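Local atomic coordinates of Rio2 kinase (Chaetomium thermophilum, PDB entry 4GYI), a protein that binds ADP and magnesium as an atypical RIO-family kinase, carries a phosphoaspartate, and acts through its ATPase activity on the maturing pre-40S ribosomal subunit. Residues V23-K28 against E39-L44; V33-I38 against K53-L58; A212-L217 against Q279-F284; V263-P268 against M272-D277. All coordinates share one frame; numbering follows the deposited sequence.

How the contacts relate
Contacts 1 and 2 belong to the N-terminal winged-helix domain, contacts 3 and 4 to the RIO kinase domain on the opposite side of the chain's centre; contact 1 lies about 50 Å, centre to centre, from contact 3. The first two share helix 35-42, which turns one flank to helix 14-26 at the surface and another to the buried side of helix 51-60. Helix 270-289 is likewise common to contacts 3 and 4. Contacts 2 and 3 are buried, with only methyl groups meeting across them, whereas contact 1 sets an isoleucine on bare backbone. Contact 4, also buried, adds aromatic rings, a T-shaped pair among them, to valine and methionine.

Contact 1: V23-K28 against E39-L44; sequences VEMGSK and EKIARL
Ile41 reaches across from helix 35-42 and sets its terminal methyl directly on the backbone of Gly26, with CD1 3.5 Å from Gly26 CA. The same methyl, Ile41 CD1, is 3.7 Å from Gly26 N. Glycine suits the place because it has no side chain to hold the helices apart, and the two CA atoms, Gly26 and Ile41, come within 7.2 Å. The other branch of Ile41 does less: CG2 lies 4.3 Å from CB of Met25, whose sulfur end then leads away. Ile41 carries CG1 beside its own backbone N and opposite its carbonyl carbon (chi1 -60°), and the next bond is extended (chi2 174°), which directs CD1 toward Gly26.

Behind this first shell, helix 14-26 is ending. Ser27 is the first residue to leave helical geometry, and its OG turns back to the carbonyls of Val23 and Glu24. Ile41 and Ala42 also rest on Ala22, one turn earlier, while Ala42 O accepts from Arg18 NE. Glu24 points to another side and forms a salt bridge with Arg185. The result is a small van der Waals contact at the surface, dependent on closeness and shape, with no polar pairing.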
loop_
_atom_site.group_PDB
_atom_site.type_symbol
_atom_site.label_atom_id
_atom_site.label_comp_id
_atom_site.label_asym_id
_atom_site.label_seq_id
_atom_site.Cartn_x
_atom_site.Cartn_y
_atom_site.Cartn_z
ATOM N N VAL A 23 13.017 -19.671 5.700
ATOM C CA VAL A 23 11.617 -20.055 5.875
ATOM C C VAL A 23 10.770 -19.361 4.810
ATOM O O VAL A 23 9.871 -19.959 4.210
ATOM C CB VAL A 23 11.099 -19.697 7.272
ATOM C CG1 VAL A 23 9.601 -19.944 7.356
ATOM C CG2 VAL A 23 11.849 -20.497 8.329
ATOM N N GLU A 24 11.090 -18.097 4.554
ATOM C CA GLU A 24 10.404 -17.374 3.504
ATOM C C GLU A 24 10.551 -18.082 2.151
ATOM O O GLU A 24 9.570 -18.279 1.446
ATOM C CB GLU A 24 10.905 -15.932 3.406
ATOM C CG GLU A 24 10.155 -15.135 2.342
ATOM C CD GLU A 24 10.797 -13.798 2.035
ATOM O OE1 GLU A 24 12.028 -13.673 2.184
ATOM O OE2 GLU A 24 10.065 -12.873 1.640
ATOM N N MET A 25 11.771 -18.458 1.791
ATOM C CA MET A 25 12.001 -19.055 0.474
ATOM C C MET A 25 11.351 -20.416 0.338
ATOM O O MET A 25 10.849 -20.763 -0.722
ATOM C CB MET A 25 13.486 -19.174 0.180
ATOM C CG MET A 25 14.125 -17.891 -0.275
ATOM S SD MET A 25 15.917 -18.018 -0.148
ATOM C CE MET A 25 16.412 -16.406 -0.761
ATOM N N GLY A 26 11.367 -21.181 1.422
ATOM C CA GLY A 26 10.788 -22.511 1.435
ATOM C C GLY A 26 9.273 -22.523 1.459
ATOM O O GLY A 26 8.660 -23.552 1.198
ATOM N N SER A 27 8.661 -21.389 1.779
ATOM C CA SER A 27 7.205 -21.318 1.793
ATOM C C SER A 27 6.674 -20.854 0.447
ATOM O O SER A 27 5.484 -20.622 0.296
ATOM C CB SER A 27 6.683 -20.428 2.925
ATOM O OG SER A 27 7.281 -19.154 2.898
ATOM N N LYS A 28 7.577 -20.727 -0.520
ATOM C CA LYS A 28 7.224 -20.413 -1.900
ATOM C C LYS A 28 6.182 -21.390 -2.464
ATOM O O LYS A 28 5.205 -20.971 -3.082
ATOM C CB LYS A 28 8.493 -20.419 -2.760
ATOM C CG LYS A 28 8.281 -20.671 -4.249
ATOM C CD LYS A 28 9.237 -21.747 -4.783
ATOM C CE LYS A 28 10.660 -21.566 -4.254
ATOM N NZ LYS A 28 11.203 -20.202 -4.514
ATOM N N GLU A 39 16.706 -26.223 7.188
ATOM C CA GLU A 39 18.130 -26.522 7.338
ATOM C C GLU A 39 18.836 -26.499 5.990
ATOM O O GLU A 39 19.878 -25.863 5.844
ATOM C CB GLU A 39 18.345 -27.878 8.021
ATOM C CG GLU A 39 17.856 -27.961 9.463
ATOM C CD GLU A 39 18.068 -29.343 10.080
ATOM O OE1 GLU A 39 17.092 -29.916 10.612
ATOM O OE2 GLU A 39 19.208 -29.856 10.039
ATOM N N LYS A 40 18.256 -27.171 5.001
ATOM C CA LYS A 40 18.875 -27.247 3.685
ATOM C C LYS A 40 18.971 -25.874 3.026
ATOM O O LYS A 40 20.041 -25.460 2.598
ATOM C CB LYS A 40 18.116 -28.222 2.778
ATOM C CG LYS A 40 18.393 -28.013 1.297
ATOM C CD LYS A 40 18.129 -29.274 0.489
ATOM C CE LYS A 40 18.195 -28.986 -1.004
ATOM N NZ LYS A 40 19.307 -28.049 -1.331
ATOM N N ILE A 41 17.851 -25.162 2.955
ATOM C CA ILE A 41 17.835 -23.825 2.372
ATOM C C ILE A 41 18.771 -22.879 3.126
ATOM O O ILE A 41 19.501 -22.101 2.508
ATOM C CB ILE A 41 16.408 -23.240 2.356
ATOM C CG1 ILE A 41 15.484 -24.125 1.524
ATOM C CG2 ILE A 41 16.411 -21.817 1.808
ATOM C CD1 ILE A 41 14.046 -23.697 1.588
ATOM N N ALA A 42 18.769 -22.966 4.456
ATOM C CA ALA A 42 19.607 -22.089 5.287
ATOM C C ALA A 42 21.109 -22.376 5.224
ATOM O O ALA A 42 21.910 -21.612 5.785
ATOM C CB ALA A 42 19.141 -22.116 6.742
ATOM N N ARG A 43 21.488 -23.469 4.563
ATOM C CA ARG A 43 22.893 -23.884 4.522
ATOM C C ARG A 43 23.810 -22.783 3.976
ATOM O O ARG A 43 23.735 -22.406 2.804
ATOM C CB ARG A 43 23.071 -25.217 3.775
ATOM C CG ARG A 43 23.326 -26.402 4.716
ATOM C CD ARG A 43 22.944 -27.757 4.113
ATOM N NE ARG A 43 23.571 -27.988 2.816
ATOM C CZ ARG A 43 23.049 -28.754 1.862
ATOM N NH1 ARG A 43 21.882 -29.360 2.054
ATOM N NH2 ARG A 43 23.690 -28.914 0.710
ATOM N N LEU A 44 24.651 -22.263 4.867
ATOM C CA LEU A 44 25.554 -21.157 4.571
ATOM C C LEU A 44 26.562 -21.544 3.490
ATOM O O LEU A 44 26.502 -21.037 2.366
ATOM C CB LEU A 44 26.268 -20.720 5.857
ATOM C CG LEU A 44 27.449 -19.745 5.808
ATOM C CD1 LEU A 44 27.004 -18.365 5.392
ATOM C CD2 LEU A 44 28.166 -19.695 7.157
#

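Contact 2: V33-I38 against K53-L58; sequences VPTPLI and KSIATL
The apolar contact rests on Ile55, whose CD1 meets two methyl groups of helix 35-42: CG2 of Thr35 and CG2 of Ile38, each 4.3 Å from it. Thr35 contributes its carbon branch, as a threonine in the first turn of a helix can when it borders a hydrophobic core. Ile55 is extended along CG1 (chi2 -168°), which pushes its single end methyl out between the two partners. Ile38 uses its branches separately: CG2 faces Ile55, while CD1 turns toward Val23 of helix 14-26. A beta-branched isoleucine can thus serve two helices at once.

Between the two segments there is no polar contact. Pro34 occupies the N-cap of helix 35-42, and its carbonyl oxygen takes two bonds, from Leu37 N at 2.8 Å and from Ile38 N at 3.1 Å, fixing the first turn that presents Thr35 and Ile38. Ser54 OG bonds to Asp16 OD1 of helix 14-26.

Helices 35-42 and 51-60 are the helix-turn-helix pair of the winged-helix domain. Helix 14-26 packs against both, through Val23 and Val19, and the strands of the wing complete the core: Val33 bonds to the backbone of Tyr75, Thr35 and Ile55 touch that tyrosine, and Ile55 also reaches Ile64.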
loop_
_atom_site.group_PDB
_atom_site.type_symbol
_atom_site.label_atom_id
_atom_site.label_comp_id
_atom_site.label_asym_id
_atom_site.label_seq_id
_atom_site.Cartn_x
_atom_site.Cartn_y
_atom_site.Cartn_z
ATOM N N VAL A 33 6.823 -25.307 6.200
ATOM C CA VAL A 33 8.138 -25.670 5.718
ATOM C C VAL A 33 8.780 -26.605 6.722
ATOM O O VAL A 33 9.106 -26.181 7.833
ATOM C CB VAL A 33 9.035 -24.443 5.535
ATOM C CG1 VAL A 33 10.314 -24.850 4.829
ATOM C CG2 VAL A 33 8.323 -23.399 4.733
ATOM N N PRO A 34 8.941 -27.888 6.345
ATOM C CA PRO A 34 9.531 -28.875 7.259
ATOM C C PRO A 34 10.905 -28.456 7.769
ATOM O O PRO A 34 11.696 -27.868 7.030
ATOM C CB PRO A 34 9.623 -30.155 6.412
ATOM C CG PRO A 34 9.219 -29.766 5.017
ATOM C CD PRO A 34 8.421 -28.508 5.115
ATOM N N THR A 35 11.155 -28.748 9.041
ATOM C CA THR A 35 12.427 -28.452 9.691
ATOM C C THR A 35 13.677 -28.791 8.857
ATOM O O THR A 35 14.575 -27.954 8.737
ATOM C CB THR A 35 12.509 -29.117 11.089
ATOM O OG1 THR A 35 11.367 -28.739 11.872
ATOM C CG2 THR A 35 13.782 -28.702 11.804
ATOM N N PRO A 36 13.746 -30.006 8.272
ATOM C CA PRO A 36 14.961 -30.292 7.493
ATOM C C PRO A 36 15.055 -29.512 6.176
ATOM O O PRO A 36 16.141 -29.415 5.603
ATOM C CB PRO A 36 14.859 -31.800 7.219
ATOM C CG PRO A 36 13.923 -32.316 8.263
ATOM C CD PRO A 36 12.926 -31.215 8.446
ATOM N N LEU A 37 13.943 -28.968 5.694
ATOM C CA LEU A 37 14.000 -28.097 4.524
ATOM C C LEU A 37 14.486 -26.677 4.882
ATOM O O LEU A 37 15.099 -25.999 4.054
ATOM C CB LEU A 37 12.651 -28.048 3.810
ATOM C CG LEU A 37 12.556 -27.075 2.632
ATOM C CD1 LEU A 37 13.614 -27.387 1.588
ATOM C CD2 LEU A 37 11.163 -27.104 2.018
ATOM N N ILE A 38 14.211 -26.226 6.104
ATOM C CA ILE A 38 14.759 -24.951 6.566
ATOM C C ILE A 38 16.267 -25.111 6.597
ATOM O O ILE A 38 17.009 -24.260 6.102
ATOM C CB ILE A 38 14.338 -24.608 8.009
ATOM C CG1 ILE A 38 12.881 -24.987 8.279
ATOM C CG2 ILE A 38 14.651 -23.137 8.334
ATOM C CD1 ILE A 38 11.882 -24.006 7.800
ATOM N N LYS A 53 19.064 -23.461 16.669
ATOM C CA LYS A 53 18.961 -22.446 17.713
ATOM C C LYS A 53 18.249 -21.190 17.215
ATOM O O LYS A 53 17.361 -20.666 17.887
ATOM C CB LYS A 53 20.333 -22.076 18.269
ATOM C CG LYS A 53 20.280 -20.971 19.317
ATOM C CD LYS A 53 21.619 -20.808 20.019
ATOM C CE LYS A 53 21.592 -19.653 21.012
ATOM N NZ LYS A 53 22.891 -19.533 21.745
ATOM N N SER A 54 18.662 -20.704 16.047
ATOM C CA SER A 54 17.976 -19.594 15.386
ATOM C C SER A 54 16.468 -19.841 15.271
ATOM O O SER A 54 15.671 -18.945 15.535
ATOM C CB SER A 54 18.578 -19.339 14.001
ATOM O OG SER A 54 19.841 -18.705 14.109
ATOM N N ILE A 55 16.086 -21.059 14.891
ATOM C CA ILE A 55 14.670 -21.435 14.799
ATOM C C ILE A 55 13.897 -21.145 16.090
ATOM O O ILE A 55 12.792 -20.590 16.056
ATOM C CB ILE A 55 14.485 -22.926 14.394
ATOM C CG1 ILE A 55 14.994 -23.160 12.969
ATOM C CG2 ILE A 55 13.022 -23.350 14.506
ATOM C CD1 ILE A 55 14.592 -24.502 12.373
ATOM N N ALA A 56 14.483 -21.499 17.229
ATOM C CA ALA A 56 13.835 -21.265 18.520
ATOM C C ALA A 56 13.740 -19.770 18.848
ATOM O O ALA A 56 12.707 -19.284 19.328
ATOM C CB ALA A 56 14.580 -21.999 19.617
ATOM N N THR A 57 14.838 -19.055 18.611
ATOM C CA THR A 57 14.866 -17.601 18.730
ATOM C C THR A 57 13.728 -16.981 17.917
ATOM O O THR A 57 12.962 -16.166 18.426
ATOM C CB THR A 57 16.201 -17.028 18.205
ATOM O OG1 THR A 57 17.268 -17.359 19.108
ATOM C CG2 THR A 57 16.114 -15.514 18.055
ATOM N N LEU A 58 13.619 -17.383 16.656
ATOM C CA LEU A 58 12.618 -16.807 15.753
ATOM C C LEU A 58 11.212 -17.176 16.180
ATOM O O LEU A 58 10.291 -16.370 16.073
ATOM C CB LEU A 58 12.870 -17.243 14.308
ATOM C CG LEU A 58 14.184 -16.748 13.695
ATOM C CD1 LEU A 58 14.497 -17.514 12.400
ATOM C CD2 LEU A 58 14.140 -15.228 13.456
#

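Contact 3: A212-L217 against Q279-F284; sequences ADLIAL and QCIKRF
Ile281 stands between Leu214 and Ile215, and its two branches are divided between them. CD1 of Ile281 meets CD1 of Leu214 at 4.3 Å, whereas CG2 of Ile281 meets CD1 of Ile215 at 4.4 Å. These are ordinary van der Waals contacts between methyl groups. They form where the two segments come nearest, with CA of Leu214 and CA of Ile281 7.8 Å apart. The two partners get there differently. Leu214 starts out facing helix 270-289, while Ile215 leaves its helix along a flank and reaches the contact through its end, CD1 being folded back at the second torsion (chi2 -54°). Branched aliphatic side chains suit the place, since each offers methyls to a buried surface and brings no polar group that would need a partner.

Hydrogen bonding is kept to the backbones and to partners off the interface. Regular helical bonds such as Leu217 N to Asp213 O (3.0 Å) and Arg283 N to Gln279 O (2.9 Å) use the main-chain groups. Lys282 turns its amino group to Gly297 O.

The apolar layer continues inward in the C-terminal lobe of the kinase fold. Helices 207-223 and 270-289 are joined beside strand 236-242, where Leu214 and Ile281 both touch Ile236, and beside the loop with Phe231, which Ile281 also touches. Next to Ile236 is Asn235, a magnesium ligand, its side chain about 9 Å from that of Ile281. With only methyl groups meeting, the contact depends on burial and dispersion, not on any polar pair or its orientation.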
loop_
_atom_site.group_PDB
_atom_site.type_symbol
_atom_site.label_atom_id
_atom_site.label_comp_id
_atom_site.label_asym_id
_atom_site.label_seq_id
_atom_site.Cartn_x
_atom_site.Cartn_y
_atom_site.Cartn_z
ATOM N N ALA A 212 -12.920 22.291 -8.564
ATOM C CA ALA A 212 -12.454 22.288 -9.951
ATOM C C ALA A 212 -11.101 21.613 -10.089
ATOM O O ALA A 212 -10.854 20.898 -11.058
ATOM C CB ALA A 212 -12.384 23.690 -10.483
ATOM N N ASP A 213 -10.216 21.838 -9.123
ATOM C CA ASP A 213 -8.929 21.149 -9.136
ATOM C C ASP A 213 -9.075 19.603 -9.006
ATOM O O ASP A 213 -8.447 18.842 -9.743
ATOM C CB ASP A 213 -7.978 21.745 -8.082
ATOM C CG ASP A 213 -7.383 23.097 -8.516
ATOM O OD1 ASP A 213 -7.844 23.678 -9.531
ATOM O OD2 ASP A 213 -6.452 23.585 -7.837
ATOM N N LEU A 214 -9.924 19.145 -8.097
ATOM C CA LEU A 214 -10.127 17.703 -7.919
ATOM C C LEU A 214 -10.741 17.056 -9.157
ATOM O O LEU A 214 -10.339 15.961 -9.564
ATOM C CB LEU A 214 -10.987 17.439 -6.686
ATOM C CG LEU A 214 -10.318 17.940 -5.400
ATOM C CD1 LEU A 214 -11.245 17.816 -4.221
ATOM C CD2 LEU A 214 -9.001 17.193 -5.140
ATOM N N ILE A 215 -11.700 17.748 -9.764
ATOM C CA ILE A 215 -12.352 17.265 -10.977
ATOM C C ILE A 215 -11.352 17.191 -12.116
ATOM O O ILE A 215 -11.299 16.196 -12.838
ATOM C CB ILE A 215 -13.532 18.167 -11.395
ATOM C CG1 ILE A 215 -14.654 18.079 -10.358
ATOM C CG2 ILE A 215 -14.042 17.780 -12.772
ATOM C CD1 ILE A 215 -15.133 16.651 -10.062
ATOM N N ALA A 216 -10.547 18.239 -12.279
ATOM C CA ALA A 216 -9.480 18.192 -13.281
ATOM C C ALA A 216 -8.552 16.977 -13.048
ATOM O O ALA A 216 -8.146 16.307 -13.998
ATOM C CB ALA A 216 -8.676 19.524 -13.324
ATOM N N LEU A 217 -8.244 16.670 -11.789
ATOM C CA LEU A 217 -7.440 15.482 -11.500
ATOM C C LEU A 217 -8.084 14.177 -11.987
ATOM O O LEU A 217 -7.406 13.331 -12.561
ATOM C CB LEU A 217 -7.111 15.360 -10.008
ATOM C CG LEU A 217 -5.895 16.140 -9.531
ATOM C CD1 LEU A 217 -5.686 15.912 -8.049
ATOM C CD2 LEU A 217 -4.669 15.739 -10.326
ATOM N N GLN A 279 -18.926 11.151 -7.691
ATOM C CA GLN A 279 -19.997 11.298 -6.706
ATOM C C GLN A 279 -19.456 11.409 -5.278
ATOM O O GLN A 279 -20.056 12.093 -4.451
ATOM C CB GLN A 279 -21.011 10.157 -6.813
ATOM C CG GLN A 279 -22.423 10.592 -7.224
ATOM C CD GLN A 279 -22.459 11.447 -8.499
ATOM O OE1 GLN A 279 -23.060 12.522 -8.519
ATOM N NE2 GLN A 279 -21.826 10.961 -9.567
ATOM N N CYS A 280 -18.328 10.749 -4.992
ATOM C CA CYS A 280 -17.681 10.890 -3.682
ATOM C C CYS A 280 -17.249 12.332 -3.419
ATOM O O CYS A 280 -17.500 12.881 -2.341
ATOM C CB CYS A 280 -16.464 9.966 -3.546
ATOM S SG CYS A 280 -16.858 8.348 -2.867
ATOM N N ILE A 281 -16.595 12.923 -4.412
ATOM C CA ILE A 281 -16.199 14.325 -4.359
ATOM C C ILE A 281 -17.408 15.261 -4.175
ATOM O O ILE A 281 -17.421 16.096 -3.261
ATOM C CB ILE A 281 -15.420 14.718 -5.625
ATOM C CG1 ILE A 281 -14.087 13.959 -5.681
ATOM C CG2 ILE A 281 -15.198 16.214 -5.682
ATOM C CD1 ILE A 281 -13.307 14.023 -4.400
ATOM N N LYS A 282 -18.425 15.117 -5.027
ATOM C CA LYS A 282 -19.624 15.950 -4.919
ATOM C C LYS A 282 -20.270 15.810 -3.541
ATOM O O LYS A 282 -20.597 16.809 -2.904
ATOM C CB LYS A 282 -20.656 15.597 -6.001
ATOM C CG LYS A 282 -20.217 15.960 -7.406
ATOM C CD LYS A 282 -21.339 15.670 -8.419
ATOM C CE LYS A 282 -20.856 15.890 -9.848
ATOM N NZ LYS A 282 -21.873 15.636 -10.911
ATOM N N ARG A 283 -20.460 14.572 -3.086
ATOM C CA ARG A 283 -21.026 14.332 -1.754
ATOM C C ARG A 283 -20.256 15.103 -0.682
ATOM O O ARG A 283 -20.847 15.854 0.088
ATOM C CB ARG A 283 -21.012 12.848 -1.403
ATOM C CG ARG A 283 -22.292 12.091 -1.700
ATOM C CD ARG A 283 -22.230 10.717 -1.041
ATOM N NE ARG A 283 -21.811 10.829 0.354
ATOM C CZ ARG A 283 -22.607 10.618 1.397
ATOM N NH1 ARG A 283 -23.870 10.255 1.210
ATOM N NH2 ARG A 283 -22.138 10.755 2.630
ATOM N N PHE A 284 -18.936 14.920 -0.650
ATOM C CA PHE A 284 -18.108 15.597 0.336
ATOM C C PHE A 284 -18.272 17.119 0.276
ATOM O O PHE A 284 -18.522 17.766 1.294
ATOM C CB PHE A 284 -16.634 15.216 0.189
ATOM C CG PHE A 284 -15.740 15.955 1.137
ATOM C CD1 PHE A 284 -15.685 15.592 2.476
ATOM C CD2 PHE A 284 -14.989 17.041 0.700
ATOM C CE1 PHE A 284 -14.868 16.278 3.366
ATOM C CE2 PHE A 284 -14.186 17.744 1.572
ATOM C CZ PHE A 284 -14.110 17.353 2.911
#

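Contact 4: V263-P268 against M272-D277; sequences VSMDHP and MYFDRD
Between Val263 and His267, which both pack on Tyr273, the chain reverses in a type I beta turn from Ser264 to His267, closed by His267 N donating to Ser264 O at 2.9 Å. At the first position of the turn the short hydroxyl side chain of Ser264 makes an ST turn, OG accepting from Asp266 N at 2.8 Å (162°).

Tyr273 and His267 form a T-shaped pair: the tyrosine edge meets a face of the imidazole toward its rim, with Tyr273 CE2 3.7 Å from His267 CE1 and the planes at 83°. His267 carries CG opposite its backbone N (chi1 -172°), which swings the imidazole over to the tyrosine edge. Pro268 CD lies against the opposite face, toward its rim, and ND1 takes a hydrogen bond from Asn269 N, which, with the two flanking groups, holds the rotation of the ring. Val263 CG2 touches Tyr273 CD2 at 4.0 Å.

Strand 263-264 pairs antiparallel with strand 226-227, which runs into the catalytic-loop region that leads to Asn235. Asp277 accepts from the amides of Gly229 and Phe231 in that loop, much as the aspartate of helix F does in protein kinases.

Met272 CE lies over the centre of the Tyr273 ring, 3.4 Å above its plane. Met265 curls until SD lies 4.4 Å from Phe274 CD1, and Phe274 also meets Ile218 and Leu219 of helix 207-223.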
loop_
_atom_site.group_PDB
_atom_site.type_symbol
_atom_site.label_atom_id
_atom_site.label_comp_id
_atom_site.label_asym_id
_atom_site.label_seq_id
_atom_site.Cartn_x
_atom_site.Cartn_y
_atom_site.Cartn_z
ATOM N N VAL A 263 -7.873 1.284 -11.434
ATOM C CA VAL A 263 -8.294 0.460 -12.555
ATOM C C VAL A 263 -8.172 1.238 -13.852
ATOM O O VAL A 263 -8.210 2.476 -13.861
ATOM C CB VAL A 263 -9.734 -0.061 -12.398
ATOM C CG1 VAL A 263 -9.906 -0.735 -11.060
ATOM C CG2 VAL A 263 -10.731 1.066 -12.538
ATOM N N SER A 264 -8.011 0.502 -14.945
ATOM C CA SER A 264 -7.914 1.114 -16.257
ATOM C C SER A 264 -9.259 1.641 -16.722
ATOM O O SER A 264 -10.301 1.093 -16.366
ATOM C CB SER A 264 -7.398 0.091 -17.263
ATOM O OG SER A 264 -7.836 0.422 -18.552
ATOM N N MET A 265 -9.246 2.682 -17.548
ATOM C CA MET A 265 -10.490 3.176 -18.137
ATOM C C MET A 265 -11.141 2.118 -19.028
ATOM O O MET A 265 -12.291 2.264 -19.433
ATOM C CB MET A 265 -10.261 4.463 -18.940
ATOM C CG MET A 265 -10.058 5.704 -18.099
ATOM S SD MET A 265 -11.582 6.416 -17.433
ATOM C CE MET A 265 -12.398 6.866 -18.983
ATOM N N ASP A 266 -10.397 1.059 -19.334
ATOM C CA ASP A 266 -10.910 -0.051 -20.138
ATOM C C ASP A 266 -11.529 -1.163 -19.292
ATOM O O ASP A 266 -11.886 -2.209 -19.826
ATOM C CB ASP A 266 -9.789 -0.658 -20.989
ATOM C CG ASP A 266 -9.424 0.206 -22.177
ATOM O OD1 ASP A 266 -10.330 0.846 -22.752
ATOM O OD2 ASP A 266 -8.230 0.239 -22.535
ATOM N N HIS A 267 -11.630 -0.953 -17.980
ATOM C CA HIS A 267 -12.162 -1.981 -17.093
ATOM C C HIS A 267 -13.634 -2.152 -17.391
ATOM O O HIS A 267 -14.316 -1.168 -17.651
ATOM C CB HIS A 267 -11.974 -1.573 -15.641
ATOM C CG HIS A 267 -12.321 -2.646 -14.656
ATOM N ND1 HIS A 267 -13.618 -3.053 -14.429
ATOM C CD2 HIS A 267 -11.546 -3.370 -13.813
ATOM C CE1 HIS A 267 -13.624 -4.007 -13.515
ATOM N NE2 HIS A 267 -12.382 -4.213 -13.120
ATOM N N PRO A 268 -14.126 -3.405 -17.378
ATOM C CA PRO A 268 -15.532 -3.677 -17.696
ATOM C C PRO A 268 -16.486 -2.827 -16.858
ATOM O O PRO A 268 -17.539 -2.424 -17.342
ATOM C CB PRO A 268 -15.686 -5.158 -17.337
ATOM C CG PRO A 268 -14.338 -5.730 -17.551
ATOM C CD PRO A 268 -13.361 -4.648 -17.162
ATOM N N MET A 272 -18.933 2.617 -13.693
ATOM C CA MET A 272 -19.308 2.613 -12.287
ATOM C C MET A 272 -18.173 3.208 -11.421
ATOM O O MET A 272 -18.428 4.028 -10.537
ATOM C CB MET A 272 -19.682 1.194 -11.841
ATOM C CG MET A 272 -19.992 1.046 -10.337
ATOM S SD MET A 272 -18.567 0.872 -9.214
ATOM C CE MET A 272 -17.917 -0.718 -9.723
ATOM N N TYR A 273 -16.928 2.818 -11.688
ATOM C CA TYR A 273 -15.788 3.318 -10.899
ATOM C C TYR A 273 -15.559 4.821 -11.108
ATOM O O TYR A 273 -15.345 5.570 -10.150
ATOM C CB TYR A 273 -14.500 2.536 -11.187
ATOM C CG TYR A 273 -14.500 1.101 -10.693
ATOM C CD1 TYR A 273 -14.465 0.807 -9.332
ATOM C CD2 TYR A 273 -14.513 0.036 -11.591
ATOM C CE1 TYR A 273 -14.465 -0.507 -8.884
ATOM C CE2 TYR A 273 -14.511 -1.282 -11.152
ATOM C CZ TYR A 273 -14.490 -1.549 -9.803
ATOM O OH TYR A 273 -14.489 -2.860 -9.371
ATOM N N PHE A 274 -15.607 5.260 -12.361
ATOM C CA PHE A 274 -15.541 6.686 -12.661
ATOM C C PHE A 274 -16.619 7.457 -11.895
ATOM O O PHE A 274 -16.301 8.350 -11.104
ATOM C CB PHE A 274 -15.688 6.932 -14.162
ATOM C CG PHE A 274 -15.502 8.364 -14.567
ATOM C CD1 PHE A 274 -14.240 8.862 -14.849
ATOM C CD2 PHE A 274 -16.596 9.216 -14.677
ATOM C CE1 PHE A 274 -14.063 10.186 -15.228
ATOM C CE2 PHE A 274 -16.430 10.535 -15.051
ATOM C CZ PHE A 274 -15.152 11.020 -15.331
ATOM N N ASP A 275 -17.883 7.100 -12.129
ATOM C CA ASP A 275 -19.013 7.834 -11.559
ATOM C C ASP A 275 -18.934 7.876 -10.044
ATOM O O ASP A 275 -19.324 8.856 -9.420
ATOM C CB ASP A 275 -20.336 7.196 -11.970
ATOM C CG ASP A 275 -20.705 7.481 -13.414
ATOM O OD1 ASP A 275 -20.221 8.492 -13.968
ATOM O OD2 ASP A 275 -21.492 6.698 -13.992
ATOM N N ARG A 276 -18.410 6.802 -9.461
ATOM C CA ARG A 276 -18.327 6.685 -8.019
ATOM C C ARG A 276 -17.309 7.666 -7.441
ATOM O O ARG A 276 -17.549 8.280 -6.407
ATOM C CB ARG A 276 -17.973 5.263 -7.623
ATOM C CG ARG A 276 -18.265 4.951 -6.174
ATOM C CD ARG A 276 -17.981 3.485 -5.871
ATOM N NE ARG A 276 -16.554 3.202 -5.911
ATOM C CZ ARG A 276 -16.020 1.993 -5.752
ATOM N NH1 ARG A 276 -16.799 0.940 -5.538
ATOM N NH2 ARG A 276 -14.702 1.839 -5.805
ATOM N N ASP A 277 -16.170 7.806 -8.107
ATOM C CA ASP A 277 -15.169 8.792 -7.703
ATOM C C ASP A 277 -15.757 10.217 -7.728
ATOM O O ASP A 277 -15.662 10.963 -6.746
ATOM C CB ASP A 277 -13.905 8.693 -8.589
ATOM C CG ASP A 277 -12.954 7.520 -8.179
ATOM O OD1 ASP A 277 -13.173 6.887 -7.111
ATOM O OD2 ASP A 277 -11.967 7.253 -8.921
#